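RNA-dependent RNA Polymerase (Bombyx mori cytoplasmic polyhedrosis virus, PDB 6TZ0) catalyses RNA-templated RNA synthesis, transcribing the double-stranded genome conservatively into plus strands and probably making the complementary minus strands in genome replication. Local coordinates at residues L916-K921 and T987-K992; L794-K799 and K992-R997; F1057-L1062 and F1149-N1154; M863-G868 and I1186-T1191; L65-T70 and E226-M231. All coordinates share one frame; numbering follows the deposited sequence.

How the contacts relate
Contact 5 comes first along the chain and stands apart in the N-terminal part of the polymerase, its centre about 36 Å or more from the centres of the others. Contacts 1 and 2 adjoin, centres about 15 Å apart: they share Lys-992, where strand 988-990 leads on towards helix 996-1004. Contacts 3 and 4 form a separate, buried cluster, centres about 12 Å apart, in which helix 1054-1062 meets the end of helix 1174-1188. Contact 4 spans contacts 1 and 3 in sequence, and its segments alternate with those of contact 2. Contacts 1, 3 and 4 thus tie together distant parts of the C-terminal family region.

Contact 1 of 5, residues L916-K921 and T987-K992; sequences LIDEVK and TTVQSK
Glu-919 and Lys-921 pair with Gln-990 and Thr-988 in a two-stranded antiparallel sheet, built from strands 919-921 and 988-990. Both outer pairs are hydrogen-bonded in both directions. The bond from Gln-990 N to Glu-919 O is 2.8 Å and almost straight (175° at the hydrogen), whereas Glu-919 N reaches Gln-990 O along a more bent path (145°). Between the two hydrogen-bonded pairs lies the non-hydrogen-bonded pair Val-920 and Val-989, whose CG2 methyls approach to 4.3 Å on one face. On the other face the side chains of Lys-921 and Gln-990 run side by side in the same direction, Lys-921 CE lying 3.3 Å from Gln-990 OE1.

Beyond the paired strands, Lys-992 extends the contact. Its CD rests 3.9 Å from Leu-916 CD2, the two side chains crossing at about a right angle. Farther out, Leu-916 touches Leu-794 and Ile-917 touches Phe-792, which seats this surface strand pair against strand 791-795. A bend at chi4 (65°) turns the tip of Lys-992 towards Glu-919; the charged groups do not meet, and Lys-992 NZ instead lies 3.4 Å from Glu-919 CB.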
# COMPACT_ATOMS: atom_id res chain seq x y z
N LEU A 916 -10.95 30.80 10.41
CA LEU A 916 -10.75 30.80 11.86
C LEU A 916 -11.43 29.56 12.43
O LEU A 916 -12.59 29.58 12.84
CB LEU A 916 -11.30 32.07 12.47
CG LEU A 916 -10.61 33.37 12.04
CD1 LEU A 916 -11.33 34.57 12.61
CD2 LEU A 916 -9.15 33.36 12.45
N ILE A 917 -10.68 28.46 12.45
CA ILE A 917 -11.15 27.18 12.95
C ILE A 917 -10.19 26.70 14.03
O ILE A 917 -9.15 27.31 14.28
CB ILE A 917 -11.27 26.12 11.83
CG1 ILE A 917 -9.90 25.91 11.18
CG2 ILE A 917 -12.31 26.54 10.81
CD1 ILE A 917 -9.85 24.73 10.25
N ASP A 918 -10.56 25.60 14.67
CA ASP A 918 -9.65 24.95 15.61
C ASP A 918 -8.51 24.27 14.85
O ASP A 918 -8.68 23.80 13.73
CB ASP A 918 -10.41 23.95 16.49
CG ASP A 918 -11.25 22.98 15.69
OD1 ASP A 918 -11.38 23.14 14.46
OD2 ASP A 918 -11.79 22.03 16.30
N GLU A 919 -7.34 24.24 15.48
CA GLU A 919 -6.13 23.78 14.83
C GLU A 919 -5.35 22.90 15.79
O GLU A 919 -5.08 23.31 16.92
CB GLU A 919 -5.28 24.96 14.37
CG GLU A 919 -4.05 24.59 13.55
CD GLU A 919 -4.39 24.07 12.17
OE1 GLU A 919 -5.46 24.43 11.64
OE2 GLU A 919 -3.57 23.31 11.61
N VAL A 920 -5.01 21.69 15.35
CA VAL A 920 -4.17 20.80 16.13
C VAL A 920 -2.77 21.38 16.18
O VAL A 920 -2.12 21.56 15.14
CB VAL A 920 -4.17 19.39 15.55
CG1 VAL A 920 -3.22 18.50 16.33
CG2 VAL A 920 -5.57 18.81 15.54
N LYS A 921 -2.29 21.69 17.38
CA LYS A 921 -1.00 22.33 17.56
C LYS A 921 0.05 21.31 17.97
O LYS A 921 -0.13 20.59 18.95
CB LYS A 921 -1.09 23.45 18.60
CG LYS A 921 0.23 24.16 18.84
CD LYS A 921 0.73 24.84 17.58
CE LYS A 921 -0.14 26.01 17.21
NZ LYS A 921 0.39 26.74 16.02
N THR A 987 -0.44 16.29 21.37
CA THR A 987 -0.76 17.54 20.69
C THR A 987 -2.02 18.14 21.30
O THR A 987 -2.87 17.43 21.84
CB THR A 987 -0.97 17.34 19.19
OG1 THR A 987 -2.08 16.46 18.97
CG2 THR A 987 0.26 16.76 18.53
N THR A 988 -2.13 19.46 21.19
CA THR A 988 -3.26 20.20 21.75
C THR A 988 -4.05 20.88 20.64
O THR A 988 -3.53 21.13 19.55
CB THR A 988 -2.78 21.26 22.75
OG1 THR A 988 -1.95 22.21 22.08
CG2 THR A 988 -2.00 20.61 23.87
N VAL A 989 -5.31 21.16 20.92
CA VAL A 989 -6.20 21.84 19.98
C VAL A 989 -6.32 23.30 20.38
O VAL A 989 -6.75 23.61 21.49
CB VAL A 989 -7.57 21.16 19.92
CG1 VAL A 989 -8.53 21.98 19.08
CG2 VAL A 989 -7.44 19.76 19.35
N GLN A 990 -5.95 24.20 19.47
CA GLN A 990 -6.04 25.63 19.69
C GLN A 990 -7.16 26.21 18.82
O GLN A 990 -7.13 26.07 17.60
CB GLN A 990 -4.72 26.31 19.35
CG GLN A 990 -4.73 27.81 19.57
CD GLN A 990 -3.40 28.45 19.24
OE1 GLN A 990 -2.46 27.77 18.81
NE2 GLN A 990 -3.31 29.76 19.42
N SER A 991 -8.13 26.84 19.46
CA SER A 991 -9.21 27.50 18.75
C SER A 991 -8.83 28.94 18.44
O SER A 991 -7.83 29.48 18.92
CB SER A 991 -10.50 27.46 19.57
OG SER A 991 -11.54 28.15 18.90
N LYS A 992 -9.64 29.58 17.60
CA LYS A 992 -9.38 30.94 17.14
C LYS A 992 -10.60 31.82 17.38
O LYS A 992 -11.73 31.34 17.39
CB LYS A 992 -8.99 30.95 15.66
CG LYS A 992 -7.64 30.30 15.40
CD LYS A 992 -7.27 30.31 13.94
CE LYS A 992 -5.85 29.78 13.76
NZ LYS A 992 -5.74 28.35 14.14

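Contact 2 of 5, residues L794-K799 and K992-R997; sequences LSVDNK and KRVSSR
Ser-795 and Lys-992 supply the polar part of this contact. Ser-795 OG lies 2.8 Å from Lys-992 O and donates a weak hydrogen bond to it; chi1 of 62° sets OG between the backbone N and the carbonyl carbon. The same hydroxyl oxygen lies 3.3 Å from Arg-993 CB. A second weak bond, 3.4 Å long, runs from Val-994 N to Ser-795 O, and that carbonyl also receives a CA-H...O contact from Arg-993 CA at 3.3 Å. Ser-795 therefore meets three successive residues of 992-997 through its hydroxyl and its carbonyl, although none of these polar links is strong.

Apolar packing is carried chiefly by two valines. Val-796 CG1 and Val-994 CG1 meet at 3.7 Å, their side chains crossing obliquely, and the Val-994 methyl also touches Val-796 CA. At one end Leu-794 CD1 approaches Lys-992 O to 3.5 Å; at the other, Asp-797 CB packs loosely against Val-994 O.

The contact joins the end of an outer strand of a three-stranded antiparallel sheet to the connection between strand 988-990 and helix 996-1004. Backbone hydrogen bonds of Leu-794 with Met-828 and of Val-796 with Thr-826 hold the first segment beside strand 827-831, while Leu-794 also packs on Ile-913, in the loop that follows helix 902-911.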
# COMPACT_ATOMS: atom_id res chain seq x y z
N LEU A 794 -18.22 30.53 15.71
CA LEU A 794 -16.93 31.16 15.95
C LEU A 794 -16.95 31.89 17.28
O LEU A 794 -17.91 32.61 17.59
CB LEU A 794 -16.58 32.12 14.81
CG LEU A 794 -15.19 32.76 14.88
CD1 LEU A 794 -14.13 31.68 14.91
CD2 LEU A 794 -14.98 33.68 13.70
N SER A 795 -15.90 31.69 18.07
CA SER A 795 -15.78 32.35 19.36
C SER A 795 -15.47 33.83 19.16
O SER A 795 -14.60 34.18 18.36
CB SER A 795 -14.69 31.68 20.20
OG SER A 795 -13.43 31.77 19.58
N VAL A 796 -16.22 34.68 19.84
CA VAL A 796 -16.11 36.12 19.68
C VAL A 796 -15.96 36.76 21.06
O VAL A 796 -16.49 36.25 22.05
CB VAL A 796 -17.33 36.70 18.91
CG1 VAL A 796 -17.34 36.23 17.47
CG2 VAL A 796 -18.60 36.24 19.56
N ASP A 797 -15.23 37.86 21.11
CA ASP A 797 -14.87 38.48 22.38
C ASP A 797 -16.07 39.23 22.96
O ASP A 797 -16.95 39.68 22.23
CB ASP A 797 -13.68 39.42 22.19
CG ASP A 797 -12.98 39.76 23.49
OD1 ASP A 797 -13.42 39.30 24.56
OD2 ASP A 797 -11.97 40.50 23.44
N ASN A 798 -16.08 39.37 24.29
CA ASN A 798 -17.24 39.91 24.99
C ASN A 798 -17.37 41.42 24.82
O ASN A 798 -18.47 41.93 24.61
CB ASN A 798 -17.19 39.57 26.47
CG ASN A 798 -17.44 38.12 26.73
OD1 ASN A 798 -18.30 37.51 26.09
ND2 ASN A 798 -16.71 37.55 27.67
N LYS A 799 -16.25 42.15 24.94
CA LYS A 799 -16.29 43.58 24.71
C LYS A 799 -16.52 43.89 23.23
O LYS A 799 -17.10 44.92 22.88
CB LYS A 799 -15.00 44.22 25.22
CG LYS A 799 -14.95 45.74 25.15
CD LYS A 799 -15.99 46.35 26.08
CE LYS A 799 -15.93 47.86 26.07
NZ LYS A 799 -16.34 48.42 24.75
N LYS A 992 -9.64 29.58 17.60
CA LYS A 992 -9.38 30.94 17.14
C LYS A 992 -10.60 31.82 17.38
O LYS A 992 -11.73 31.34 17.39
CB LYS A 992 -8.99 30.95 15.66
CG LYS A 992 -7.64 30.30 15.40
CD LYS A 992 -7.27 30.31 13.94
CE LYS A 992 -5.85 29.78 13.76
NZ LYS A 992 -5.74 28.35 14.14
N ARG A 993 -10.34 33.11 17.58
CA ARG A 993 -11.38 34.07 17.91
C ARG A 993 -11.15 35.36 17.14
O ARG A 993 -10.11 35.56 16.51
CB ARG A 993 -11.44 34.36 19.42
CG ARG A 993 -10.30 35.22 19.95
CD ARG A 993 -9.14 34.38 20.47
NE ARG A 993 -8.13 35.20 21.13
CZ ARG A 993 -8.05 35.36 22.45
NH1 ARG A 993 -8.93 34.78 23.25
NH2 ARG A 993 -7.09 36.12 22.97
N VAL A 994 -12.13 36.25 17.20
CA VAL A 994 -11.97 37.60 16.67
C VAL A 994 -11.35 38.48 17.75
O VAL A 994 -11.65 38.34 18.95
CB VAL A 994 -13.31 38.16 16.14
CG1 VAL A 994 -14.33 38.35 17.23
CG2 VAL A 994 -13.11 39.47 15.38
N SER A 995 -10.41 39.32 17.34
CA SER A 995 -9.80 40.30 18.22
C SER A 995 -9.80 41.64 17.50
O SER A 995 -10.46 41.77 16.47
CB SER A 995 -8.39 39.89 18.64
OG SER A 995 -8.42 38.70 19.42
N SER A 996 -9.07 42.62 18.04
CA SER A 996 -9.13 43.99 17.53
C SER A 996 -8.56 44.09 16.12
O SER A 996 -9.03 44.91 15.31
CB SER A 996 -8.38 44.93 18.47
OG SER A 996 -8.99 44.95 19.75
N ARG A 997 -7.57 43.25 15.79
CA ARG A 997 -7.00 43.24 14.45
C ARG A 997 -8.02 42.77 13.41
O ARG A 997 -8.04 43.28 12.29
CB ARG A 997 -5.76 42.34 14.42
CG ARG A 997 -5.01 42.35 13.09
CD ARG A 997 -3.79 41.44 13.13
NE ARG A 997 -2.77 41.93 14.05
CZ ARG A 997 -1.84 42.82 13.72
NH1 ARG A 997 -0.94 43.21 14.62
NH2 ARG A 997 -1.80 43.33 12.50

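Contact 3 of 5, residues F1057-L1062 and F1149-N1154; sequences FAFALL and FFLSDN
Phe-1059 and Leu-1151 bring the backbones closest, with CA atoms 6.0 Å apart, where residues 1057-1062 of helix 1054-1062 face the loop between strands 1141-1142 and 1162-1163, all within the C-terminal family region. Leu-1151 makes most of the contacts: its CD1 packs 3.3 Å from Ala-1058 O and also touches Ala-1058 CB and, at 4.2 Å, Leu-1062 CB. Its other methyl, CD2, lies at the edge of the Phe-1059 ring, near the ring plane and 4.3 Å from Phe-1059 CD1. At the same ring, Phe-1059 CE1 comes 3.4 Å from Phe-1150 O, which also sits at the edge. That CE1 atom packs on Phe-1150 CB as well, at 4.2 Å.

Ser-1152 sits beside Leu-1062, its OG 4.2 Å from Leu-1062 CB, and its hydroxyl is hydrogen-bonded to Ser-1157 OG rather than to the helix. Tyr-1183 OH of helix 1174-1188 bonds to Ser-1152 O, and the tyrosine side chain touches Leu-1062. All six touching residues are buried, yet no hydrogen bond passes between the segments: their association rests on apolar packing, with carbonyl oxygens at the phenyl edge and beside the leucine methyl.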
# COMPACT_ATOMS: atom_id res chain seq x y z
N PHE A 1057 -25.93 14.77 -26.84
CA PHE A 1057 -25.95 15.89 -27.77
C PHE A 1057 -24.66 16.69 -27.69
O PHE A 1057 -24.20 17.23 -28.70
CB PHE A 1057 -27.16 16.76 -27.49
CG PHE A 1057 -27.50 17.71 -28.59
CD1 PHE A 1057 -28.05 17.24 -29.77
CD2 PHE A 1057 -27.33 19.07 -28.43
CE1 PHE A 1057 -28.37 18.11 -30.79
CE2 PHE A 1057 -27.67 19.94 -29.45
CZ PHE A 1057 -28.18 19.46 -30.62
N ALA A 1058 -24.04 16.73 -26.51
CA ALA A 1058 -22.73 17.36 -26.39
C ALA A 1058 -21.66 16.56 -27.12
O ALA A 1058 -20.74 17.13 -27.70
CB ALA A 1058 -22.35 17.51 -24.91
N PHE A 1059 -21.77 15.23 -27.10
CA PHE A 1059 -20.86 14.40 -27.88
C PHE A 1059 -21.11 14.59 -29.37
O PHE A 1059 -20.16 14.65 -30.16
CB PHE A 1059 -21.03 12.94 -27.47
CG PHE A 1059 -19.96 12.02 -27.98
CD1 PHE A 1059 -18.68 12.06 -27.44
CD2 PHE A 1059 -20.25 11.05 -28.93
CE1 PHE A 1059 -17.71 11.19 -27.88
CE2 PHE A 1059 -19.27 10.18 -29.37
CZ PHE A 1059 -18.00 10.26 -28.85
N ALA A 1060 -22.38 14.72 -29.76
CA ALA A 1060 -22.75 14.95 -31.15
C ALA A 1060 -22.37 16.33 -31.65
O ALA A 1060 -22.32 16.54 -32.87
CB ALA A 1060 -24.25 14.74 -31.32
N LEU A 1061 -22.14 17.29 -30.76
CA LEU A 1061 -21.71 18.62 -31.18
C LEU A 1061 -20.20 18.80 -31.12
O LEU A 1061 -19.61 19.27 -32.09
CB LEU A 1061 -22.38 19.70 -30.34
CG LEU A 1061 -23.86 20.00 -30.51
CD1 LEU A 1061 -24.25 21.05 -29.50
CD2 LEU A 1061 -24.16 20.47 -31.91
N LEU A 1062 -19.57 18.47 -30.00
CA LEU A 1062 -18.16 18.77 -29.81
C LEU A 1062 -17.25 17.64 -30.25
O LEU A 1062 -16.09 17.90 -30.59
CB LEU A 1062 -17.86 19.08 -28.34
CG LEU A 1062 -18.13 20.47 -27.76
CD1 LEU A 1062 -17.50 21.56 -28.60
CD2 LEU A 1062 -19.60 20.72 -27.54
N PHE A 1149 -15.58 13.04 -19.60
CA PHE A 1149 -15.08 11.67 -19.69
C PHE A 1149 -14.97 11.20 -21.14
O PHE A 1149 -13.89 10.85 -21.60
CB PHE A 1149 -16.00 10.76 -18.86
CG PHE A 1149 -15.57 9.33 -18.78
CD1 PHE A 1149 -14.58 8.95 -17.89
CD2 PHE A 1149 -16.19 8.36 -19.53
CE1 PHE A 1149 -14.19 7.62 -17.80
CE2 PHE A 1149 -15.81 7.04 -19.44
CZ PHE A 1149 -14.81 6.67 -18.57
N PHE A 1150 -16.09 11.18 -21.87
CA PHE A 1150 -16.07 10.91 -23.31
C PHE A 1150 -15.89 12.16 -24.16
O PHE A 1150 -15.66 12.03 -25.36
CB PHE A 1150 -17.35 10.21 -23.77
CG PHE A 1150 -17.38 8.74 -23.50
CD1 PHE A 1150 -16.61 7.88 -24.26
CD2 PHE A 1150 -18.23 8.22 -22.55
CE1 PHE A 1150 -16.65 6.52 -24.02
CE2 PHE A 1150 -18.28 6.87 -22.31
CZ PHE A 1150 -17.49 6.02 -23.06
N LEU A 1151 -15.99 13.34 -23.57
CA LEU A 1151 -16.00 14.57 -24.34
C LEU A 1151 -14.59 15.15 -24.47
O LEU A 1151 -13.67 14.77 -23.74
CB LEU A 1151 -16.94 15.58 -23.69
CG LEU A 1151 -18.42 15.65 -24.04
CD1 LEU A 1151 -18.52 16.07 -25.48
CD2 LEU A 1151 -19.16 14.35 -23.81
N SER A 1152 -14.43 16.08 -25.40
CA SER A 1152 -13.11 16.55 -25.79
C SER A 1152 -12.57 17.59 -24.82
O SER A 1152 -13.31 18.45 -24.32
CB SER A 1152 -13.15 17.14 -27.19
OG SER A 1152 -13.87 18.35 -27.22
N ASP A 1153 -11.27 17.52 -24.58
CA ASP A 1153 -10.55 18.47 -23.74
C ASP A 1153 -10.12 19.72 -24.49
O ASP A 1153 -9.48 20.59 -23.89
CB ASP A 1153 -9.31 17.81 -23.13
CG ASP A 1153 -9.65 16.75 -22.12
OD1 ASP A 1153 -10.71 16.86 -21.47
OD2 ASP A 1153 -8.85 15.81 -21.96
N ASN A 1154 -10.43 19.83 -25.78
CA ASN A 1154 -9.85 20.87 -26.60
C ASN A 1154 -10.90 21.94 -26.87
O ASN A 1154 -11.99 21.61 -27.36
CB ASN A 1154 -9.34 20.28 -27.91
CG ASN A 1154 -8.36 21.20 -28.62
OD1 ASN A 1154 -8.06 22.29 -28.15
ND2 ASN A 1154 -7.85 20.74 -29.75

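Contact 4 of 5, residues M863-G868 and I1186-T1191; sequences MFTARG and ILRSIT
Phe-864 packs against Leu-1187 and Ile-1190 in a loop-on-helix-end contact of the C-terminal family region, joining the loop just before strand 867-868 to the last turn of helix 1174-1188 and the residues just after it. Apolar contacts lead. Ile-1190 CD1 reaches Phe-864 CD2 at 3.5 Å, the two side chains crossing at about a right angle. Nearer the backbone, Phe-864 CB lies 4.1 Å from Leu-1187 CD2. The Phe-864 side chain also touches Leu-768. Ile-1190 in turn packs on Ala-1058, linking this cluster to helix 1054-1062.

Carbonyl oxygens also pack against carbon: Phe-864 O sits 3.6 Å from Leu-1187 CB, and Leu-1187 O is 3.7 Å from Phe-864 CB. No hydrogen bond crosses between the segments. Polar partners lie outside them: Gln-1147 NE2 bonds to both Met-863 O and Thr-865 O, and Arg-1188 NH2 makes a salt bridge to Glu-861 OE2.

Alongside this, Thr-865 and Arg-1188 point the same way, side by side. Arg-1188 offers the aliphatic root of its side chain, while its charged end leads away from 863-868. The threonine hydroxyl oxygen, OG1, lies 3.5 Å from Arg-1188 CG.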
# COMPACT_ATOMS: atom_id res chain seq x y z
N MET A 863 -23.96 20.10 -15.88
CA MET A 863 -22.97 19.33 -15.14
C MET A 863 -21.58 19.40 -15.76
O MET A 863 -20.66 18.77 -15.23
CB MET A 863 -23.43 17.88 -15.06
CG MET A 863 -24.77 17.74 -14.39
SD MET A 863 -24.75 18.50 -12.76
CE MET A 863 -23.66 17.39 -11.92
N PHE A 864 -21.41 20.14 -16.85
CA PHE A 864 -20.13 20.27 -17.52
C PHE A 864 -19.59 21.69 -17.45
O PHE A 864 -18.75 22.06 -18.27
CB PHE A 864 -20.26 19.85 -18.98
CG PHE A 864 -20.78 18.47 -19.15
CD1 PHE A 864 -19.99 17.38 -18.90
CD2 PHE A 864 -22.07 18.27 -19.59
CE1 PHE A 864 -20.47 16.12 -19.08
CE2 PHE A 864 -22.56 17.01 -19.78
CZ PHE A 864 -21.76 15.93 -19.52
N THR A 865 -20.06 22.49 -16.50
CA THR A 865 -19.60 23.87 -16.43
C THR A 865 -18.27 23.95 -15.70
O THR A 865 -17.97 23.15 -14.80
CB THR A 865 -20.65 24.76 -15.77
OG1 THR A 865 -20.19 26.11 -15.73
CG2 THR A 865 -20.97 24.30 -14.37
N ALA A 866 -17.45 24.90 -16.13
CA ALA A 866 -16.11 25.05 -15.60
C ALA A 866 -16.15 25.71 -14.23
O ALA A 866 -17.06 26.45 -13.89
CB ALA A 866 -15.24 25.86 -16.55
N ARG A 867 -15.13 25.42 -13.44
CA ARG A 867 -14.98 26.01 -12.12
C ARG A 867 -13.74 26.88 -12.12
O ARG A 867 -13.14 27.13 -13.17
CB ARG A 867 -14.89 24.93 -11.04
CG ARG A 867 -16.20 24.19 -10.88
CD ARG A 867 -16.13 23.14 -9.79
NE ARG A 867 -17.41 22.48 -9.62
CZ ARG A 867 -17.75 21.35 -10.23
NH1 ARG A 867 -18.94 20.81 -10.02
NH2 ARG A 867 -16.89 20.75 -11.04
N GLY A 868 -13.37 27.37 -10.95
CA GLY A 868 -12.25 28.28 -10.86
C GLY A 868 -12.70 29.72 -11.00
O GLY A 868 -13.75 30.10 -10.48
N ILE A 1186 -20.67 26.70 -24.52
CA ILE A 1186 -21.44 25.59 -25.07
C ILE A 1186 -21.54 24.45 -24.06
O ILE A 1186 -22.61 23.86 -23.90
CB ILE A 1186 -20.86 25.16 -26.42
CG1 ILE A 1186 -21.16 26.24 -27.46
CG2 ILE A 1186 -21.46 23.86 -26.90
CD1 ILE A 1186 -20.36 26.12 -28.71
N LEU A 1187 -20.45 24.17 -23.33
CA LEU A 1187 -20.55 23.17 -22.26
C LEU A 1187 -21.41 23.64 -21.10
O LEU A 1187 -22.03 22.81 -20.42
CB LEU A 1187 -19.18 22.79 -21.73
CG LEU A 1187 -18.22 21.92 -22.52
CD1 LEU A 1187 -16.94 21.83 -21.73
CD2 LEU A 1187 -18.80 20.54 -22.72
N ARG A 1188 -21.46 24.94 -20.84
CA ARG A 1188 -22.17 25.45 -19.67
C ARG A 1188 -23.69 25.37 -19.86
O ARG A 1188 -24.42 25.28 -18.87
CB ARG A 1188 -21.70 26.88 -19.40
CG ARG A 1188 -22.25 27.61 -18.18
CD ARG A 1188 -23.31 28.60 -18.59
NE ARG A 1188 -23.77 29.41 -17.47
CZ ARG A 1188 -23.24 30.57 -17.12
NH1 ARG A 1188 -22.22 31.07 -17.79
NH2 ARG A 1188 -23.74 31.24 -16.09
N SER A 1189 -24.18 25.37 -21.09
CA SER A 1189 -25.60 25.54 -21.37
C SER A 1189 -26.10 24.51 -22.37
O SER A 1189 -26.72 24.85 -23.38
CB SER A 1189 -25.88 26.94 -21.87
OG SER A 1189 -25.25 27.16 -23.11
N ILE A 1190 -25.84 23.23 -22.12
CA ILE A 1190 -26.26 22.19 -23.06
C ILE A 1190 -27.76 21.94 -22.93
O ILE A 1190 -28.40 21.46 -23.87
CB ILE A 1190 -25.45 20.91 -22.82
CG1 ILE A 1190 -23.99 21.26 -22.69
CG2 ILE A 1190 -25.54 19.96 -24.01
CD1 ILE A 1190 -23.12 20.13 -22.36
N THR A 1191 -28.34 22.30 -21.79
CA THR A 1191 -29.73 21.94 -21.50
C THR A 1191 -30.71 22.72 -22.36
O THR A 1191 -31.80 22.23 -22.67
CB THR A 1191 -30.03 22.17 -20.02
OG1 THR A 1191 -29.85 23.56 -19.72
CG2 THR A 1191 -29.08 21.38 -19.17

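Contact 5 of 5, residues L65-T70 and E226-M231; sequences LQATVT and ESIVAM
Ala-67 and Ile-228 form the centre of a strand-on-helix packing, Ala-67 CB meeting Ile-228 CG2 at 3.7 Å. Ile-228 CG1 is anti to the carbonyl carbon (chi1 -62°), while CG2, the branch that makes the contact, is anti to the backbone N. This methyl reaches along the chain of 65-70: it lies 3.8 Å from Thr-68 O and 4.3 Å from Val-69 CG2.

Val-229 also touches through CG2, but here that methyl is anti to the carbonyl carbon (chi1 177° places CG1 anti to the backbone N). It packs 4.1 Å from Ala-67 CB and, more loosely, 4.4 Å from Leu-65 CD1. Ala-67 is thus met by one methyl from each of two successive helix residues. The axes of 65-68 and 226-231 approach to 7.8 Å, their N-to-C directions 41° apart. No hydrogen bond links the two segments, but Asn-232, one residue farther along the helix, donates from ND2 to Thr-68 O and accepts at OD1 from Thr-70 N.

Strand 64-68 pairs with strand 54-58 in a two-stranded antiparallel sheet, and helix 224-237 lies against it; Tyr-170 of helix 166-175 packs on Val-69 and Ile-228, and Glu-310 of helix 309-320 on Ala-67 and Val-229.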
# COMPACT_ATOMS: atom_id res chain seq x y z
N LEU A 65 -44.98 -2.41 -12.25
CA LEU A 65 -44.56 -3.32 -11.20
C LEU A 65 -45.28 -2.95 -9.91
O LEU A 65 -45.65 -1.79 -9.69
CB LEU A 65 -43.02 -3.28 -11.05
CG LEU A 65 -42.24 -4.37 -10.30
CD1 LEU A 65 -42.08 -4.09 -8.84
CD2 LEU A 65 -42.93 -5.71 -10.48
N GLN A 66 -45.52 -3.96 -9.07
CA GLN A 66 -46.27 -3.81 -7.83
C GLN A 66 -45.46 -4.38 -6.67
O GLN A 66 -45.00 -5.52 -6.74
CB GLN A 66 -47.61 -4.54 -7.91
CG GLN A 66 -48.58 -3.92 -8.89
CD GLN A 66 -49.83 -4.75 -9.06
OE1 GLN A 66 -49.93 -5.85 -8.52
NE2 GLN A 66 -50.79 -4.23 -9.81
N ALA A 67 -45.30 -3.59 -5.61
CA ALA A 67 -44.59 -4.05 -4.43
C ALA A 67 -45.30 -3.55 -3.18
O ALA A 67 -46.19 -2.70 -3.24
CB ALA A 67 -43.13 -3.60 -4.43
N THR A 68 -44.90 -4.10 -2.04
CA THR A 68 -45.55 -3.87 -0.76
C THR A 68 -44.50 -3.59 0.30
O THR A 68 -43.52 -4.34 0.40
CB THR A 68 -46.41 -5.07 -0.35
OG1 THR A 68 -47.41 -5.31 -1.36
CG2 THR A 68 -47.10 -4.84 0.98
N VAL A 69 -44.69 -2.53 1.08
CA VAL A 69 -43.77 -2.19 2.16
C VAL A 69 -43.88 -3.25 3.25
O VAL A 69 -44.96 -3.46 3.82
CB VAL A 69 -44.06 -0.79 2.71
CG1 VAL A 69 -43.16 -0.50 3.89
CG2 VAL A 69 -43.87 0.26 1.63
N THR A 70 -42.77 -3.92 3.54
CA THR A 70 -42.73 -5.03 4.49
C THR A 70 -41.51 -4.87 5.38
O THR A 70 -40.39 -4.70 4.89
CB THR A 70 -42.66 -6.37 3.76
OG1 THR A 70 -43.82 -6.52 2.92
CG2 THR A 70 -42.62 -7.52 4.75
N GLU A 226 -39.15 0.27 -7.17
CA GLU A 226 -37.85 -0.36 -7.05
C GLU A 226 -37.16 0.02 -5.75
O GLU A 226 -36.39 -0.78 -5.21
CB GLU A 226 -36.99 -0.00 -8.25
CG GLU A 226 -37.44 -0.67 -9.53
CD GLU A 226 -36.61 -0.25 -10.72
OE1 GLU A 226 -35.83 0.71 -10.58
OE2 GLU A 226 -36.71 -0.90 -11.77
N SER A 227 -37.44 1.20 -5.21
CA SER A 227 -36.93 1.55 -3.89
C SER A 227 -37.60 0.72 -2.80
O SER A 227 -36.95 0.39 -1.80
CB SER A 227 -37.13 3.03 -3.61
OG SER A 227 -38.50 3.35 -3.43
N ILE A 228 -38.88 0.39 -2.99
CA ILE A 228 -39.55 -0.54 -2.08
C ILE A 228 -38.85 -1.90 -2.09
O ILE A 228 -38.57 -2.47 -1.04
CB ILE A 228 -41.03 -0.68 -2.44
CG1 ILE A 228 -41.74 0.64 -2.29
CG2 ILE A 228 -41.71 -1.70 -1.56
CD1 ILE A 228 -43.10 0.59 -2.83
N VAL A 229 -38.57 -2.41 -3.30
CA VAL A 229 -37.91 -3.71 -3.44
C VAL A 229 -36.52 -3.69 -2.80
O VAL A 229 -36.13 -4.63 -2.09
CB VAL A 229 -37.84 -4.10 -4.93
CG1 VAL A 229 -37.09 -5.40 -5.13
CG2 VAL A 229 -39.23 -4.20 -5.51
N ALA A 230 -35.78 -2.59 -3.00
CA ALA A 230 -34.45 -2.44 -2.43
C ALA A 230 -34.48 -2.42 -0.91
O ALA A 230 -33.73 -3.15 -0.26
CB ALA A 230 -33.80 -1.17 -2.97
N MET A 231 -35.37 -1.60 -0.32
CA MET A 231 -35.44 -1.50 1.14
C MET A 231 -35.94 -2.78 1.79
O MET A 231 -35.47 -3.15 2.88
CB MET A 231 -36.32 -0.32 1.54
CG MET A 231 -35.72 1.04 1.24
SD MET A 231 -34.14 1.29 2.06
CE MET A 231 -34.63 1.30 3.77